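Local coordinates for translocator protein bipD (Burkholderia pseudomallei, PDB 3NFT) that is required for invasion of epithelial cells and survival within host cells, and probably regulates secretion of the effectors BipB and BipC and their insertion into the target membrane, at residues D30-E44 / Y272-K284. Numbering follows the deposited sequence. Where two conformers were deposited one is given.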
loop_
_atom_site.group_PDB
_atom_site.type_symbol
_atom_site.label_atom_id
_atom_site.label_comp_id
_atom_site.label_asym_id
_atom_site.label_seq_id
_atom_site.Cartn_x
_atom_site.Cartn_y
_atom_site.Cartn_z
ATOM N N ASP A 30 -14.453 -10.120 15.718
ATOM C CA ASP A 30 -14.653 -11.451 15.158
ATOM C C ASP A 30 -16.132 -11.746 14.891
ATOM O O ASP A 30 -16.464 -12.337 13.869
ATOM C CB ASP A 30 -14.045 -12.522 16.058
ATOM C CG ASP A 30 -12.513 -12.451 16.124
ATOM O OD1 ASP A 30 -11.932 -13.214 16.911
ATOM O OD2 ASP A 30 -11.878 -11.652 15.401
ATOM N N ASP A 31 -17.017 -11.334 15.807
ATOM C CA ASP A 31 -18.455 -11.481 15.582
ATOM C C ASP A 31 -18.865 -10.685 14.339
ATOM O O ASP A 31 -19.661 -11.158 13.531
ATOM C CB ASP A 31 -19.252 -11.023 16.821
ATOM C CG ASP A 31 -20.697 -11.515 16.814
ATOM O OD1 ASP A 31 -21.600 -10.694 17.052
ATOM O OD2 ASP A 31 -20.934 -12.720 16.571
ATOM N N ASP A 32 -18.297 -9.488 14.179
ATOM C CA ASP A 32 -18.549 -8.680 12.985
ATOM C C ASP A 32 -18.119 -9.426 11.728
ATOM O O ASP A 32 -18.798 -9.378 10.720
ATOM C CB ASP A 32 -17.788 -7.346 13.007
ATOM C CG ASP A 32 -18.305 -6.361 14.029
ATOM O OD1 ASP A 32 -19.419 -6.544 14.557
ATOM O OD2 ASP A 32 -17.580 -5.370 14.278
ATOM N N LEU A 33 -16.956 -10.079 11.764
ATOM C CA LEU A 33 -16.494 -10.816 10.602
ATOM C C LEU A 33 -17.471 -11.926 10.237
ATOM O O LEU A 33 -17.829 -12.092 9.066
ATOM C CB LEU A 33 -15.080 -11.385 10.825
ATOM C CG LEU A 33 -13.940 -10.367 10.704
ATOM C CD1 LEU A 33 -12.605 -10.872 11.280
ATOM C CD2 LEU A 33 -13.759 -10.009 9.241
ATOM N N ARG A 34 -17.936 -12.671 11.235
ATOM C CA ARG A 34 -18.880 -13.749 10.973
ATOM C C ARG A 34 -20.185 -13.182 10.417
ATOM O O ARG A 34 -20.786 -13.770 9.517
ATOM C CB ARG A 34 -19.112 -14.604 12.222
ATOM C CG ARG A 34 -17.855 -15.315 12.734
ATOM C CD ARG A 34 -18.200 -16.354 13.799
ATOM N NE ARG A 34 -18.464 -15.736 15.098
ATOM C CZ ARG A 34 -17.548 -15.470 16.033
ATOM N NH1 ARG A 34 -16.261 -15.760 15.853
ATOM N NH2 ARG A 34 -17.930 -14.904 17.176
ATOM N N ALA A 35 -20.604 -12.018 10.912
ATOM C CA ALA A 35 -21.805 -11.349 10.387
ATOM C C ALA A 35 -21.637 -10.808 8.970
ATOM O O ALA A 35 -22.627 -10.558 8.272
ATOM C CB ALA A 35 -22.243 -10.227 11.330
ATOM N N ALA A 36 -20.384 -10.614 8.550
ATOM C CA ALA A 36 -20.059 -10.255 7.176
ATOM C C ALA A 36 -19.838 -11.494 6.302
ATOM O O ALA A 36 -19.485 -11.374 5.113
ATOM C CB ALA A 36 -18.834 -9.361 7.142
ATOM N N GLY A 37 -20.040 -12.678 6.863
ATOM C CA GLY A 37 -20.016 -13.921 6.109
ATOM C C GLY A 37 -18.702 -14.668 6.126
ATOM O O GLY A 37 -18.552 -15.682 5.441
ATOM N N VAL A 38 -17.763 -14.223 6.958
ATOM C CA VAL A 38 -16.420 -14.815 7.016
ATOM C C VAL A 38 -16.169 -15.471 8.390
ATOM O O VAL A 38 -16.215 -14.807 9.411
ATOM C CB VAL A 38 -15.352 -13.731 6.726
ATOM C CG1 VAL A 38 -13.925 -14.307 6.808
ATOM C CG2 VAL A 38 -15.585 -13.113 5.337
ATOM N N ASP A 39 -15.916 -16.779 8.393
ATOM C CA ASP A 39 -15.622 -17.526 9.606
ATOM C C ASP A 39 -14.554 -18.554 9.311
ATOM O O ASP A 39 -14.843 -19.621 8.782
ATOM C CB ASP A 39 -16.883 -18.207 10.145
ATOM C CG ASP A 39 -16.661 -18.869 11.500
ATOM O OD1 ASP A 39 -17.660 -19.330 12.090
ATOM O OD2 ASP A 39 -15.511 -18.973 11.979
ATOM N N ARG A 40 -13.312 -18.219 9.657
ATOM C CA ARG A 40 -12.192 -19.091 9.366
ATOM C C ARG A 40 -12.249 -20.429 10.061
ATOM O O ARG A 40 -11.586 -21.373 9.657
ATOM C CB ARG A 40 -10.866 -18.407 9.704
ATOM C CG ARG A 40 -10.728 -17.982 11.177
ATOM C CD ARG A 40 -9.400 -17.321 11.482
ATOM N NE ARG A 40 -8.392 -18.330 11.697
ATOM C CZ ARG A 40 -7.393 -18.280 12.576
ATOM N NH1 ARG A 40 -7.198 -17.220 13.382
ATOM N NH2 ARG A 40 -6.603 -19.328 12.690
ATOM N N ARG A 41 -12.990 -20.503 11.171
ATOM C CA ARG A 41 -13.096 -21.749 11.903
ATOM C C ARG A 41 -13.717 -22.873 11.050
ATOM O O ARG A 41 -13.435 -24.045 11.262
ATOM C CB ARG A 41 -13.921 -21.546 13.200
ATOM C CG ARG A 41 -13.337 -20.498 14.180
ATOM C CD ARG A 41 -14.278 -20.142 15.358
ATOM N NE ARG A 41 -15.583 -19.807 14.830
ATOM C CZ ARG A 41 -16.680 -19.701 15.564
ATOM N NH1 ARG A 41 -16.612 -19.867 16.878
ATOM N NH2 ARG A 41 -17.836 -19.440 14.980
ATOM N N VAL A 42 -14.578 -22.516 10.099
ATOM C CA VAL A 42 -15.243 -23.494 9.274
ATOM C C VAL A 42 -14.266 -24.294 8.385
ATOM O O VAL A 42 -14.174 -25.514 8.542
ATOM C CB VAL A 42 -16.369 -22.844 8.450
ATOM C CG1 VAL A 42 -16.985 -23.809 7.481
ATOM C CG2 VAL A 42 -17.476 -22.297 9.380
ATOM N N PRO A 43 -13.540 -23.622 7.457
ATOM C CA PRO A 43 -12.575 -24.431 6.707
ATOM C C PRO A 43 -11.478 -25.037 7.541
ATOM O O PRO A 43 -11.068 -26.166 7.274
ATOM C CB PRO A 43 -11.998 -23.428 5.718
ATOM C CG PRO A 43 -12.153 -22.114 6.373
ATOM C CD PRO A 43 -13.494 -22.217 7.049
ATOM N N GLU A 44 -11.057 -24.352 8.610
ATOM C CA GLU A 44 -9.997 -24.883 9.432
ATOM C C GLU A 44 -10.440 -26.168 10.175
ATOM O O GLU A 44 -9.699 -27.135 10.242
ATOM C CB GLU A 44 -9.451 -23.819 10.383
ATOM C CG GLU A 44 -8.672 -22.775 9.620
ATOM C CD GLU A 44 -8.194 -21.610 10.448
ATOM O OE1 GLU A 44 -7.936 -21.787 11.676
ATOM O OE2 GLU A 44 -8.095 -20.504 9.888
ATOM N N TYR A 272 -1.937 -22.093 6.532
ATOM C CA TYR A 272 -3.201 -21.595 6.015
ATOM C C TYR A 272 -3.976 -20.867 7.140
ATOM O O TYR A 272 -4.540 -19.808 6.925
ATOM C CB TYR A 272 -4.002 -22.764 5.465
ATOM C CG TYR A 272 -5.419 -22.450 5.123
ATOM C CD1 TYR A 272 -5.745 -21.582 4.077
ATOM C CD2 TYR A 272 -6.466 -23.022 5.838
ATOM C CE1 TYR A 272 -7.081 -21.293 3.774
ATOM C CE2 TYR A 272 -7.788 -22.746 5.523
ATOM C CZ TYR A 272 -8.094 -21.892 4.491
ATOM O OH TYR A 272 -9.406 -21.583 4.199
ATOM N N SER A 273 -3.992 -21.453 8.327
ATOM C CA SER A 273 -4.624 -20.812 9.482
ATOM C C SER A 273 -3.996 -19.449 9.806
ATOM O O SER A 273 -4.699 -18.499 10.144
ATOM C CB SER A 273 -4.560 -21.749 10.686
ATOM O OG SER A 273 -5.261 -22.947 10.403
ATOM N N HIS A 274 -2.673 -19.356 9.704
ATOM C CA HIS A 274 -1.973 -18.082 9.853
ATOM C C HIS A 274 -2.401 -17.069 8.781
ATOM O O HIS A 274 -2.634 -15.892 9.084
ATOM C CB HIS A 274 -0.450 -18.263 9.866
ATOM C CG HIS A 274 0.297 -16.976 9.975
ATOM N ND1 HIS A 274 0.933 -16.392 8.898
ATOM C CD2 HIS A 274 0.482 -16.139 11.024
ATOM C CE1 HIS A 274 1.504 -15.266 9.289
ATOM N NE2 HIS A 274 1.238 -15.087 10.571
ATOM N N GLN A 275 -2.554 -17.518 7.539
ATOM C CA GLN A 275 -3.076 -16.669 6.489
ATOM C C GLN A 275 -4.482 -16.172 6.816
ATOM O O GLN A 275 -4.774 -15.009 6.605
ATOM C CB GLN A 275 -3.049 -17.386 5.112
ATOM C CG GLN A 275 -4.129 -17.018 4.078
ATOM C CD GLN A 275 -4.060 -15.595 3.594
ATOM O OE1 GLN A 275 -2.997 -14.937 3.666
ATOM N NE2 GLN A 275 -5.192 -15.094 3.077
ATOM N N ASN A 276 -5.337 -17.050 7.326
ATOM C CA ASN A 276 -6.686 -16.647 7.692
ATOM C C ASN A 276 -6.684 -15.632 8.829
ATOM O O ASN A 276 -7.483 -14.723 8.833
ATOM C CB ASN A 276 -7.517 -17.859 8.076
ATOM C CG ASN A 276 -8.013 -18.637 6.862
ATOM O OD1 ASN A 276 -8.085 -18.097 5.750
ATOM N ND2 ASN A 276 -8.466 -19.879 7.095
ATOM N N SER A 277 -5.784 -15.802 9.799
ATOM C CA SER A 277 -5.577 -14.812 10.855
ATOM C C SER A 277 -5.121 -13.476 10.269
ATOM O O SER A 277 -5.653 -12.422 10.620
ATOM C CB SER A 277 -4.587 -15.345 11.894
ATOM O OG SER A 277 -4.318 -14.368 12.883
ATOM N N ASN A 278 -4.146 -13.521 9.346
ATOM C CA ASN A 278 -3.706 -12.315 8.636
ATOM C C ASN A 278 -4.855 -11.621 7.888
ATOM O O ASN A 278 -4.937 -10.387 7.864
ATOM C CB ASN A 278 -2.565 -12.630 7.663
ATOM C CG ASN A 278 -1.214 -12.774 8.358
ATOM O OD1 ASN A 278 -1.063 -12.426 9.537
ATOM N ND2 ASN A 278 -0.198 -13.233 7.608
ATOM N N PHE A 279 -5.755 -12.398 7.289
ATOM C CA PHE A 279 -6.890 -11.813 6.605
ATOM C C PHE A 279 -7.795 -11.068 7.596
ATOM O O PHE A 279 -8.181 -9.927 7.367
ATOM C CB PHE A 279 -7.734 -12.844 5.858
ATOM C CG PHE A 279 -8.972 -12.252 5.272
ATOM C CD1 PHE A 279 -8.965 -11.684 3.999
ATOM C CD2 PHE A 279 -10.157 -12.227 5.996
ATOM C CE1 PHE A 279 -10.106 -11.111 3.462
ATOM C CE2 PHE A 279 -11.309 -11.646 5.438
ATOM C CZ PHE A 279 -11.264 -11.073 4.192
ATOM N N ASP A 280 -8.116 -11.731 8.693
ATOM C CA ASP A 280 -8.950 -11.099 9.716
ATOM C C ASP A 280 -8.318 -9.786 10.202
ATOM O O ASP A 280 -9.010 -8.771 10.363
ATOM C CB ASP A 280 -9.176 -12.069 10.862
ATOM C CG ASP A 280 -10.105 -13.213 10.489
ATOM O OD1 ASP A 280 -10.344 -14.084 11.360
ATOM O OD2 ASP A 280 -10.639 -13.234 9.350
ATOM N N ASN A 281 -7.011 -9.802 10.441
ATOM C CA ASN A 281 -6.294 -8.591 10.843
ATOM C C ASN A 281 -6.321 -7.515 9.772
ATOM O O ASN A 281 -6.498 -6.334 10.072
ATOM C CB ASN A 281 -4.845 -8.907 11.175
ATOM C CG ASN A 281 -4.687 -9.651 12.475
ATOM O OD1 ASN A 281 -5.603 -9.696 13.300
ATOM N ND2 ASN A 281 -3.515 -10.242 12.671
ATOM N N LEU A 282 -6.164 -7.917 8.517
ATOM C CA LEU A 282 -6.289 -6.989 7.387
ATOM C C LEU A 282 -7.642 -6.282 7.360
ATOM O O LEU A 282 -7.714 -5.063 7.208
ATOM C CB LEU A 282 -6.032 -7.698 6.056
ATOM C CG LEU A 282 -6.248 -6.930 4.740
ATOM C CD1 LEU A 282 -5.310 -5.706 4.628
ATOM C CD2 LEU A 282 -6.082 -7.868 3.518
ATOM N N VAL A 283 -8.703 -7.049 7.542
ATOM C CA VAL A 283 -10.037 -6.470 7.564
ATOM C C VAL A 283 -10.180 -5.505 8.738
ATOM O O VAL A 283 -10.763 -4.431 8.589
ATOM C CB VAL A 283 -11.131 -7.549 7.630
ATOM C CG1 VAL A 283 -12.512 -6.896 7.937
ATOM C CG2 VAL A 283 -11.136 -8.323 6.356
ATOM N N LYS A 284 -9.674 -5.894 9.915
ATOM C CA LYS A 284 -9.748 -5.015 11.096
ATOM C C LYS A 284 -8.971 -3.711 10.876
ATOM O O LYS A 284 -9.424 -2.629 11.247
ATOM C CB LYS A 284 -9.251 -5.753 12.337
ATOM C CG LYS A 284 -10.210 -6.846 12.822
ATOM C CD LYS A 284 -9.607 -7.724 13.897
ATOM C CE LYS A 284 -10.534 -8.899 14.219
ATOM N NZ LYS A 284 -10.071 -9.681 15.401
HETATM O O HOH W 1 -12.756 -15.445 10.457
HETATM O O HOH W 2 -8.391 -14.555 13.009
#
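Leu-33 faces Asp-280 where the short helix 30-35 crosses helix 272-284 almost perpendicularly, at 96° with 10.9 Å between the axes, and the chain then runs on to bring Arg-40 beside Asn-276 and Glu-44 beside Ser-273. The crossing shows how one leucine can serve two neighbours: its CD2 packs on Val-283 CG1 at 3.6 Å, while CD1 rests against the carboxylate carbon of Asp-280. Lys-284 extends its chain and its NZ forms a salt bridge with Asp-30 OD2 (2.7 Å), on the syn side but tilted out of the carboxylate plane. A Schellman motif at Gly-37 ends the short helix, and Val-38 CG1 then reaches Phe-279 CE2. Segment 272-284 is part of helix 244-295, in a predicted coiled coil, so the contact lays the N-terminal region on it, consistent with the N-terminal domain's role as an intramolecular chaperone that prevents premature oligomerization. Farther along, Arg-40 lies over the helix backbone, one guanidinium face above Ser-273 O. A bend at chi3 (-82°) turns the guanidinium toward Glu-44, which it grips side-on through NE and NH2. Glu-44 OE2 accepts from Arg-40 NE at 2.8 Å and, on its anti lone pair, from Asn-276 ND2 at 2.9 Å; amide and carboxylate are nearly coplanar, which lets the N-H meet that lone pair in plane, and the bond is fairly straight (163°). Asp-280 OD1 is linked through one water to Arg-40 N and through another to Arg-40 NH1, and these bridges join carboxylate and arginine without direct charge contact. Beyond them Pro-43 CB meets Tyr-272 OH at 3.5 Å, near the ring plane, while Val-144 of helix 121-160 also packs on this tyrosine.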